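PDB 7JW2: exonuclease mut-7 homolog from Aedes aegypti, which probably trims the 3' ends of AGO1-bound microRNAs as a magnesium-dependent 3'-5' exoribonuclease, this chain being its exonuclease domain. Local coordinates for residues N48-I53 with M102-L107; F135-R139 with Q202-L208; L151-V155 with C191-I195. All coordinates share one frame; numbering follows the deposited sequence.

Interaction 1 (N48-I53 with M102-L107); sequences NEVSLI and MFQKAL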
loop_
_atom_site.group_PDB
_atom_site.type_symbol
_atom_site.label_atom_id
_atom_site.label_comp_id
_atom_site.label_asym_id
_atom_site.label_seq_id
_atom_site.Cartn_x
_atom_site.Cartn_y
_atom_site.Cartn_z
ATOM N N ASN A 48 -25.161 12.061 5.514
ATOM C CA ASN A 48 -24.095 11.671 6.421
ATOM C C ASN A 48 -22.754 11.674 5.696
ATOM O O ASN A 48 -22.673 11.350 4.506
ATOM C CB ASN A 48 -24.384 10.292 7.007
ATOM C CG ASN A 48 -25.368 10.351 8.153
ATOM O OD1 ASN A 48 -25.057 10.866 9.228
ATOM N ND2 ASN A 48 -26.559 9.823 7.932
ATOM N N GLU A 49 -21.703 12.071 6.418
ATOM C CA GLU A 49 -20.349 12.136 5.884
ATOM C C GLU A 49 -19.383 11.598 6.927
ATOM O O GLU A 49 -19.492 11.947 8.104
ATOM C CB GLU A 49 -19.966 13.572 5.512
ATOM C CG GLU A 49 -20.567 14.060 4.211
ATOM C CD GLU A 49 -19.961 15.372 3.769
ATOM O OE1 GLU A 49 -19.560 15.485 2.590
ATOM O OE2 GLU A 49 -19.880 16.288 4.611
ATOM N N VAL A 50 -18.452 10.736 6.495
ATOM C CA VAL A 50 -17.469 10.140 7.397
ATOM C C VAL A 50 -16.377 11.146 7.733
ATOM O O VAL A 50 -15.849 11.836 6.849
ATOM C CB VAL A 50 -16.842 8.884 6.764
ATOM C CG1 VAL A 50 -15.912 8.183 7.773
ATOM C CG2 VAL A 50 -17.917 7.932 6.302
ATOM N N SER A 51 -15.998 11.197 9.014
ATOM C CA SER A 51 -14.820 11.947 9.436
ATOM C C SER A 51 -13.592 11.052 9.581
ATOM O O SER A 51 -12.549 11.334 8.983
ATOM C CB SER A 51 -15.110 12.684 10.757
ATOM O OG SER A 51 -13.925 13.248 11.291
ATOM N N LEU A 52 -13.711 9.972 10.359
ATOM C CA LEU A 52 -12.616 9.053 10.645
ATOM C C LEU A 52 -13.096 7.624 10.479
ATOM O O LEU A 52 -14.257 7.322 10.750
ATOM C CB LEU A 52 -12.092 9.201 12.086
ATOM C CG LEU A 52 -11.456 10.524 12.513
ATOM C CD1 LEU A 52 -11.078 10.436 13.984
ATOM C CD2 LEU A 52 -10.232 10.838 11.672
ATOM N N ILE A 53 -12.187 6.753 10.030
ATOM C CA ILE A 53 -12.325 5.303 10.174
ATOM C C ILE A 53 -11.111 4.800 10.940
ATOM O O ILE A 53 -9.970 5.118 10.578
ATOM C CB ILE A 53 -12.457 4.605 8.812
ATOM C CG1 ILE A 53 -13.766 5.031 8.140
ATOM C CG2 ILE A 53 -12.442 3.082 9.006
ATOM C CD1 ILE A 53 -13.835 4.629 6.689
ATOM N N MET A 102 -24.320 2.710 6.160
ATOM C CA MET A 102 -24.112 4.129 5.906
ATOM C C MET A 102 -22.911 4.375 4.994
ATOM O O MET A 102 -22.927 5.329 4.210
ATOM C CB MET A 102 -23.945 4.867 7.230
ATOM C CG MET A 102 -24.204 6.356 7.142
ATOM S SD MET A 102 -24.322 7.123 8.780
ATOM C CE MET A 102 -25.858 6.414 9.355
ATOM N N PHE A 103 -21.862 3.543 5.085
ATOM C CA PHE A 103 -20.742 3.656 4.149
ATOM C C PHE A 103 -21.208 3.526 2.705
ATOM O O PHE A 103 -20.635 4.149 1.804
ATOM C CB PHE A 103 -19.675 2.582 4.398
ATOM C CG PHE A 103 -18.879 2.750 5.667
ATOM C CD1 PHE A 103 -18.602 4.000 6.193
ATOM C CD2 PHE A 103 -18.377 1.634 6.316
ATOM C CE1 PHE A 103 -17.857 4.121 7.369
ATOM C CE2 PHE A 103 -17.632 1.747 7.479
ATOM C CZ PHE A 103 -17.385 2.994 8.016
ATOM N N GLN A 104 -22.209 2.674 2.446
ATOM C CA GLN A 104 -22.587 2.437 1.055
ATOM C C GLN A 104 -23.064 3.717 0.390
ATOM O O GLN A 104 -22.954 3.861 -0.832
ATOM C CB GLN A 104 -23.658 1.347 0.953
ATOM C CG GLN A 104 -23.385 0.077 1.770
ATOM C CD GLN A 104 -22.196 -0.762 1.288
ATOM O OE1 GLN A 104 -21.502 -0.418 0.326
ATOM N NE2 GLN A 104 -21.967 -1.886 1.964
ATOM N N LYS A 105 -23.562 4.669 1.176
ATOM C CA LYS A 105 -24.023 5.934 0.633
ATOM C C LYS A 105 -22.989 7.039 0.784
ATOM O O LYS A 105 -22.851 7.870 -0.115
ATOM C CB LYS A 105 -25.343 6.359 1.302
ATOM C CG LYS A 105 -26.370 5.235 1.652
ATOM C CD LYS A 105 -26.383 3.998 0.723
ATOM C CE LYS A 105 -27.488 2.997 1.044
ATOM N NZ LYS A 105 -27.029 1.611 0.681
ATOM N N ALA A 106 -22.227 7.039 1.881
ATOM C CA ALA A 106 -21.259 8.102 2.121
ATOM C C ALA A 106 -19.925 7.848 1.428
ATOM O O ALA A 106 -19.243 8.796 1.021
ATOM C CB ALA A 106 -21.037 8.265 3.628
ATOM N N LEU A 107 -19.533 6.585 1.297
ATOM C CA LEU A 107 -18.241 6.203 0.734
ATOM C C LEU A 107 -18.474 4.990 -0.148
ATOM O O LEU A 107 -18.083 3.869 0.195
ATOM C CB LEU A 107 -17.240 5.865 1.840
ATOM C CG LEU A 107 -16.423 6.885 2.620
ATOM C CD1 LEU A 107 -15.428 6.090 3.474
ATOM C CD2 LEU A 107 -15.695 7.862 1.724
HETATM O O HOH W 1 -18.129 10.432 3.598
#

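Interaction 2 (F135-R139 with Q202-L208); sequences FDSFR and QLTHIQL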
loop_
_atom_site.group_PDB
_atom_site.type_symbol
_atom_site.label_atom_id
_atom_site.label_comp_id
_atom_site.label_asym_id
_atom_site.label_seq_id
_atom_site.Cartn_x
_atom_site.Cartn_y
_atom_site.Cartn_z
ATOM N N PHE A 135 -25.184 -18.773 28.646
ATOM C CA PHE A 135 -24.488 -19.783 29.433
ATOM C C PHE A 135 -24.609 -19.421 30.910
ATOM O O PHE A 135 -24.090 -18.386 31.341
ATOM C CB PHE A 135 -23.026 -19.885 29.008
ATOM C CG PHE A 135 -22.844 -20.248 27.557
ATOM C CD1 PHE A 135 -23.369 -21.426 27.053
ATOM C CD2 PHE A 135 -22.150 -19.409 26.696
ATOM C CE1 PHE A 135 -23.206 -21.765 25.719
ATOM C CE2 PHE A 135 -21.980 -19.742 25.359
ATOM C CZ PHE A 135 -22.513 -20.922 24.870
ATOM N N ASP A 136 -25.299 -20.269 31.683
ATOM C CA ASP A 136 -25.549 -19.957 33.088
ATOM C C ASP A 136 -24.256 -19.779 33.872
ATOM O O ASP A 136 -24.205 -18.977 34.813
ATOM C CB ASP A 136 -26.403 -21.053 33.723
ATOM C CG ASP A 136 -27.885 -20.776 33.605
ATOM O OD1 ASP A 136 -28.326 -19.696 34.056
ATOM O OD2 ASP A 136 -28.610 -21.635 33.057
ATOM N N SER A 137 -23.202 -20.502 33.493
ATOM C CA SER A 137 -21.928 -20.428 34.194
ATOM C C SER A 137 -21.112 -19.197 33.825
ATOM O O SER A 137 -20.168 -18.860 34.547
ATOM C CB SER A 137 -21.098 -21.678 33.900
ATOM O OG SER A 137 -21.428 -22.739 34.784
ATOM N N PHE A 138 -21.438 -18.530 32.723
ATOM C CA PHE A 138 -20.584 -17.460 32.221
ATOM C C PHE A 138 -20.652 -16.237 33.125
ATOM O O PHE A 138 -21.738 -15.724 33.416
ATOM C CB PHE A 138 -20.991 -17.082 30.799
ATOM C CG PHE A 138 -20.096 -16.046 30.165
ATOM C CD1 PHE A 138 -20.262 -14.693 30.434
ATOM C CD2 PHE A 138 -19.089 -16.430 29.292
ATOM C CE1 PHE A 138 -19.439 -13.757 29.859
ATOM C CE2 PHE A 138 -18.263 -15.487 28.701
ATOM C CZ PHE A 138 -18.437 -14.154 28.985
ATOM N N ARG A 139 -19.484 -15.751 33.542
ATOM C CA ARG A 139 -19.382 -14.540 34.348
ATOM C C ARG A 139 -18.353 -13.602 33.731
ATOM O O ARG A 139 -17.202 -13.988 33.524
ATOM C CB ARG A 139 -18.976 -14.856 35.793
ATOM C CG ARG A 139 -20.074 -15.432 36.675
ATOM C CD ARG A 139 -21.414 -14.723 36.497
ATOM N NE ARG A 139 -22.425 -15.254 37.412
ATOM C CZ ARG A 139 -22.945 -16.476 37.329
ATOM N NH1 ARG A 139 -22.564 -17.304 36.365
ATOM N NH2 ARG A 139 -23.855 -16.873 38.209
ATOM N N GLN A 202 -12.981 -16.130 29.404
ATOM C CA GLN A 202 -14.024 -16.648 30.281
ATOM C C GLN A 202 -14.748 -17.845 29.668
ATOM O O GLN A 202 -15.147 -18.761 30.398
ATOM C CB GLN A 202 -15.001 -15.525 30.646
ATOM C CG GLN A 202 -16.280 -15.976 31.340
ATOM C CD GLN A 202 -16.066 -16.588 32.713
ATOM O OE1 GLN A 202 -16.958 -17.255 33.229
ATOM N NE2 GLN A 202 -14.901 -16.347 33.315
ATOM N N LEU A 203 -14.905 -17.884 28.342
ATOM C CA LEU A 203 -15.464 -19.076 27.705
ATOM C C LEU A 203 -14.568 -20.286 27.929
ATOM O O LEU A 203 -15.056 -21.385 28.232
ATOM C CB LEU A 203 -15.666 -18.832 26.211
ATOM C CG LEU A 203 -16.849 -17.937 25.856
ATOM C CD1 LEU A 203 -16.766 -17.570 24.366
ATOM C CD2 LEU A 203 -18.182 -18.589 26.193
ATOM N N THR A 204 -13.252 -20.101 27.794
ATOM C CA THR A 204 -12.315 -21.179 28.095
ATOM C C THR A 204 -12.423 -21.596 29.561
ATOM O O THR A 204 -12.346 -22.791 29.885
ATOM C CB THR A 204 -10.891 -20.731 27.757
ATOM O OG1 THR A 204 -10.796 -20.435 26.352
ATOM C CG2 THR A 204 -9.883 -21.825 28.090
ATOM N N HIS A 205 -12.650 -20.629 30.456
ATOM C CA HIS A 205 -12.734 -20.929 31.884
ATOM C C HIS A 205 -13.899 -21.859 32.197
ATOM O O HIS A 205 -13.789 -22.724 33.074
ATOM C CB HIS A 205 -12.854 -19.633 32.686
ATOM C CG HIS A 205 -12.890 -19.842 34.168
ATOM N ND1 HIS A 205 -11.760 -20.130 34.904
ATOM C CD2 HIS A 205 -13.915 -19.808 35.050
ATOM C CE1 HIS A 205 -12.089 -20.262 36.176
ATOM N NE2 HIS A 205 -13.392 -20.075 36.292
ATOM N N ILE A 206 -15.019 -21.709 31.494
ATOM C CA ILE A 206 -16.181 -22.562 31.726
ATOM C C ILE A 206 -16.205 -23.718 30.729
ATOM O O ILE A 206 -17.272 -24.257 30.417
ATOM C CB ILE A 206 -17.493 -21.761 31.677
ATOM C CG1 ILE A 206 -17.698 -21.083 30.319
ATOM C CG2 ILE A 206 -17.528 -20.724 32.798
ATOM C CD1 ILE A 206 -19.119 -20.549 30.133
ATOM N N GLN A 207 -15.030 -24.088 30.213
ATOM C CA GLN A 207 -14.838 -25.299 29.406
ATOM C C GLN A 207 -15.612 -25.263 28.087
ATOM O O GLN A 207 -16.088 -26.292 27.599
ATOM C CB GLN A 207 -15.200 -26.558 30.202
ATOM C CG GLN A 207 -14.722 -26.550 31.636
ATOM C CD GLN A 207 -13.218 -26.492 31.756
ATOM O OE1 GLN A 207 -12.517 -27.430 31.378
ATOM N NE2 GLN A 207 -12.710 -25.392 32.298
ATOM N N LEU A 208 -15.716 -24.084 27.483
ATOM C CA LEU A 208 -16.244 -23.960 26.136
ATOM C C LEU A 208 -15.107 -23.578 25.194
ATOM O O LEU A 208 -14.050 -23.111 25.629
ATOM C CB LEU A 208 -17.376 -22.927 26.084
ATOM C CG LEU A 208 -18.640 -23.323 26.860
ATOM C CD1 LEU A 208 -19.711 -22.228 26.793
ATOM C CD2 LEU A 208 -19.182 -24.664 26.365
HETATM O O HOH W 2 -17.028 -18.554 35.670
#

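Interaction 3 (L151-V155 with C191-I195); sequences LANLV and CLLEI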
loop_
_atom_site.group_PDB
_atom_site.type_symbol
_atom_site.label_atom_id
_atom_site.label_comp_id
_atom_site.label_asym_id
_atom_site.label_seq_id
_atom_site.Cartn_x
_atom_site.Cartn_y
_atom_site.Cartn_z
ATOM N N LEU A 151 -21.709 -0.277 24.232
ATOM C CA LEU A 151 -20.278 -0.557 24.303
ATOM C C LEU A 151 -19.684 -0.103 25.633
ATOM O O LEU A 151 -18.814 -0.783 26.193
ATOM C CB LEU A 151 -19.542 0.093 23.125
ATOM C CG LEU A 151 -18.021 -0.066 23.134
ATOM C CD1 LEU A 151 -17.634 -1.540 23.037
ATOM C CD2 LEU A 151 -17.367 0.737 22.005
ATOM N N ALA A 152 -20.145 1.030 26.168
ATOM C CA ALA A 152 -19.592 1.507 27.430
ATOM C C ALA A 152 -19.804 0.489 28.543
ATOM O O ALA A 152 -18.914 0.269 29.372
ATOM C CB ALA A 152 -20.226 2.845 27.809
ATOM N N ASN A 153 -20.968 -0.150 28.570
ATOM C CA ASN A 153 -21.222 -1.144 29.608
ATOM C C ASN A 153 -20.414 -2.417 29.370
ATOM O O ASN A 153 -19.965 -3.058 30.327
ATOM C CB ASN A 153 -22.714 -1.449 29.686
ATOM C CG ASN A 153 -23.497 -0.311 30.315
ATOM O OD1 ASN A 153 -22.916 0.575 30.940
ATOM N ND2 ASN A 153 -24.812 -0.328 30.147
ATOM N N LEU A 154 -20.217 -2.801 28.106
ATOM C CA LEU A 154 -19.393 -3.972 27.821
ATOM C C LEU A 154 -17.944 -3.741 28.232
ATOM O O LEU A 154 -17.266 -4.664 28.699
ATOM C CB LEU A 154 -19.484 -4.324 26.335
ATOM C CG LEU A 154 -18.882 -5.668 25.947
ATOM C CD1 LEU A 154 -19.371 -6.781 26.889
ATOM C CD2 LEU A 154 -19.223 -5.973 24.489
ATOM N N VAL A 155 -17.440 -2.519 28.048
ATOM C CA VAL A 155 -16.097 -2.188 28.513
ATOM C C VAL A 155 -15.992 -2.360 30.026
ATOM O O VAL A 155 -15.014 -2.920 30.535
ATOM C CB VAL A 155 -15.716 -0.763 28.076
ATOM C CG1 VAL A 155 -14.500 -0.288 28.828
ATOM C CG2 VAL A 155 -15.433 -0.742 26.574
ATOM N N CYS A 191 -10.446 -0.992 22.118
ATOM C CA CYS A 191 -11.082 -1.683 23.242
ATOM C C CYS A 191 -11.873 -2.903 22.781
ATOM O O CYS A 191 -12.152 -3.800 23.593
ATOM C CB CYS A 191 -11.967 -0.711 24.037
ATOM S SG CYS A 191 -13.568 -0.282 23.279
ATOM N N LEU A 192 -12.243 -2.961 21.497
ATOM C CA LEU A 192 -12.937 -4.138 20.991
ATOM C C LEU A 192 -12.036 -5.362 21.048
ATOM O O LEU A 192 -12.508 -6.469 21.353
ATOM C CB LEU A 192 -13.417 -3.886 19.558
ATOM C CG LEU A 192 -14.261 -2.623 19.366
ATOM C CD1 LEU A 192 -14.612 -2.485 17.888
ATOM C CD2 LEU A 192 -15.509 -2.653 20.243
ATOM N N LEU A 193 -10.733 -5.177 20.798
ATOM C CA LEU A 193 -9.793 -6.294 20.928
ATOM C C LEU A 193 -9.722 -6.767 22.368
ATOM O O LEU A 193 -9.737 -7.978 22.635
ATOM C CB LEU A 193 -8.398 -5.894 20.453
ATOM C CG LEU A 193 -8.248 -5.489 18.980
ATOM C CD1 LEU A 193 -6.999 -4.664 18.810
ATOM C CD2 LEU A 193 -8.172 -6.732 18.087
ATOM N N GLU A 194 -9.644 -5.825 23.308
ATOM C CA GLU A 194 -9.588 -6.179 24.727
ATOM C C GLU A 194 -10.869 -6.864 25.187
ATOM O O GLU A 194 -10.818 -7.803 25.995
ATOM C CB GLU A 194 -9.329 -4.923 25.562
ATOM C CG GLU A 194 -8.081 -4.158 25.165
ATOM C CD GLU A 194 -8.001 -2.805 25.844
ATOM O OE1 GLU A 194 -8.870 -1.951 25.568
ATOM O OE2 GLU A 194 -7.056 -2.588 26.636
ATOM N N ILE A 195 -12.026 -6.418 24.685
ATOM C CA ILE A 195 -13.292 -7.074 25.011
ATOM C C ILE A 195 -13.300 -8.515 24.507
ATOM O O ILE A 195 -13.638 -9.446 25.251
ATOM C CB ILE A 195 -14.473 -6.275 24.439
ATOM C CG1 ILE A 195 -14.718 -5.012 25.271
ATOM C CG2 ILE A 195 -15.714 -7.121 24.393
ATOM C CD1 ILE A 195 -15.624 -4.026 24.572
#

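Interaction 1 (N48-I53 with M102-L107)
Val50 meets the Phe103 ring at its edge: CG2 lies near the ring plane, 4.0 Å from Phe103 CE1, and the two side chains cross at about a right angle. On the same methyl converge Ala106 CB, also of the helix, and CG of Leu107, just past its end. The Ile53 and Phe103 side chains approach from opposite directions, Ile53 CD1 lying oblique to the ring, 4.1 Å from Phe103 CE1; Ile53 also meets Leu107 tip to tip, CD1 to CD1 at 3.9 Å. Strand 50-56 belongs to the mixed sheet of this RNase H-clan exonuclease domain, and helix 96-106 packs against it; the short axes of strand 50-53 and helix 102-106 approach to 10.9 Å at 124°. Trp40 of strand 33-40 and Trp76 of helix 73-84 border the same apolar patch. At the partly exposed margin Met102 crosses Asn48 at about a right angle, with SD 3.5 Å from Asn48 CG; a bend at chi3 (-69°) turns the Met102 methyl alongside the amide, CE lying 3.8 Å from Asn48 ND2. One water spans the backbones, accepting from Val50 N at 2.9 Å and donating to Ala106 O.

Interaction 2 (F135-R139 with Q202-L208)
Phe138 and Gln202 are brought together by matching first torsions: each carries its CG anti to its own backbone N (chi1 -176° and 169°), and a bend at chi2 of Gln202 (65°) then swings the amide past the ring to the backbone of Arg139. Gln202 CG consequently sits over one face of the Phe138 ring, offset toward the rim, in a CH-pi contact 3.6 Å from the centroid, while the amide plane stands nearly perpendicular to the ring. Beyond it, Arg139 N donates to Gln202 OE1 at 3.0 Å. The bond is nearly straight at the hydrogen, but the donor stands above the carbonyl plane rather than on a lone pair. A water donates to the same oxygen at 2.8 Å and, weakly, to Ser137 O.

The second aromatic contact is more centred. Leu208 CD1 lies 3.4 Å from the centroid of the Phe135 ring, almost on the ring normal, and Leu203 CD2 reaches both Phe135 and Phe138 obliquely. Ile206 CD1 touches CB of both phenylalanines, 4.0 Å from Phe138 CB, and lies at the edge of the Phe138 ring.

The type I turn from Phe135 to Phe138 is thus seated on the end of helix 179-205, which closes in a Schellman motif with Gln207 as the C-prime residue. In that motif Leu208 N bonds Leu203 O at 2.9 Å, and the turned chain places Leu208 over Phe135. Val132 of helix 125-132 touches both Phe138 and Leu203.

Chemically, apolar contacts supply most of the touching, while the amide of Gln202 gives it direction: with two donors on OE1 and the Phe138 face against CG, the rotation of this side chain is probably well fixed.

Interaction 3 (L151-V155 with C191-I195)
Ile195 reaches three residues of the facing helix, Leu151, Leu154 and Val155, in a helix-helix contact inside the exonuclease domain of the RNase H clan. Helix 151-159 and the long helix 179-205 both belong to the helical part that follows the last strand of the sheet in sequence. The axes of segments 151-155 and 191-195 come within 10.7 Å and cross at 51°, and Val155 and Ile195 have the nearest CA atoms, 6.6 Å apart.

From its CB, which points toward the opposing helix, the Ile195 side chain divides in two. The CG2 branch meets Leu154, lying 3.7 Å from CD2 and only slightly farther from CG. CG1 makes no close approach of its own; it is placed anti to the carbonyl carbon (chi1 -75°) and, with chi2 extended (166°), carries CD1 into the interface. There CD1 comes to 3.5 Å from Leu151 CD1, the shortest of these contacts, and to 3.9 Å from Val155 CG2. Leu154 and Leu151 pass Ile195 at a slant, whereas Val155 crosses it at about a right angle; along their helix, Leu151 lies about one turn before the other two.

Leu151 uses both of its methyls, and its CD1 also touches Leu192 CD2 at 3.7 Å, the two side chains crossing at roughly a right angle. All the touching groups here are apolar carbons or the cysteine sulfur. Leu125 of helix 125-132 packs on both Leu192 and Ile195, and Trp129 of that helix on Leu154, which ties a third helix to the pair. Leu192 also touches Ala35 of strand 33-40, joining the contact to the sheet. The other Leu151 methyl, CD2, faces Cys191, whose SG lies 4.1 Å from it and 3.8 Å from Val155 CG2.

How the interactions relate
Interaction 3 is the buried member of the set, with five of its six touching residues buried and only apolar groups and a cysteine sulfur meeting. Interactions 1 and 2 are partly buried, each with a bridging water; interaction 1 has Asn48 at its margin, interaction 2 a glutamine amide at its centre. Interactions 2 and 3 share helix 179-205, the former at its end and the latter farther back, with centres 18 Å apart; along the chain, interaction 3 is nested within the loop that interaction 2 closes. Interaction 1 instead joins a strand to a helix and lies on the opposite side of the chain's centre from both. A direct hydrogen bond between segments occurs only in interaction 2.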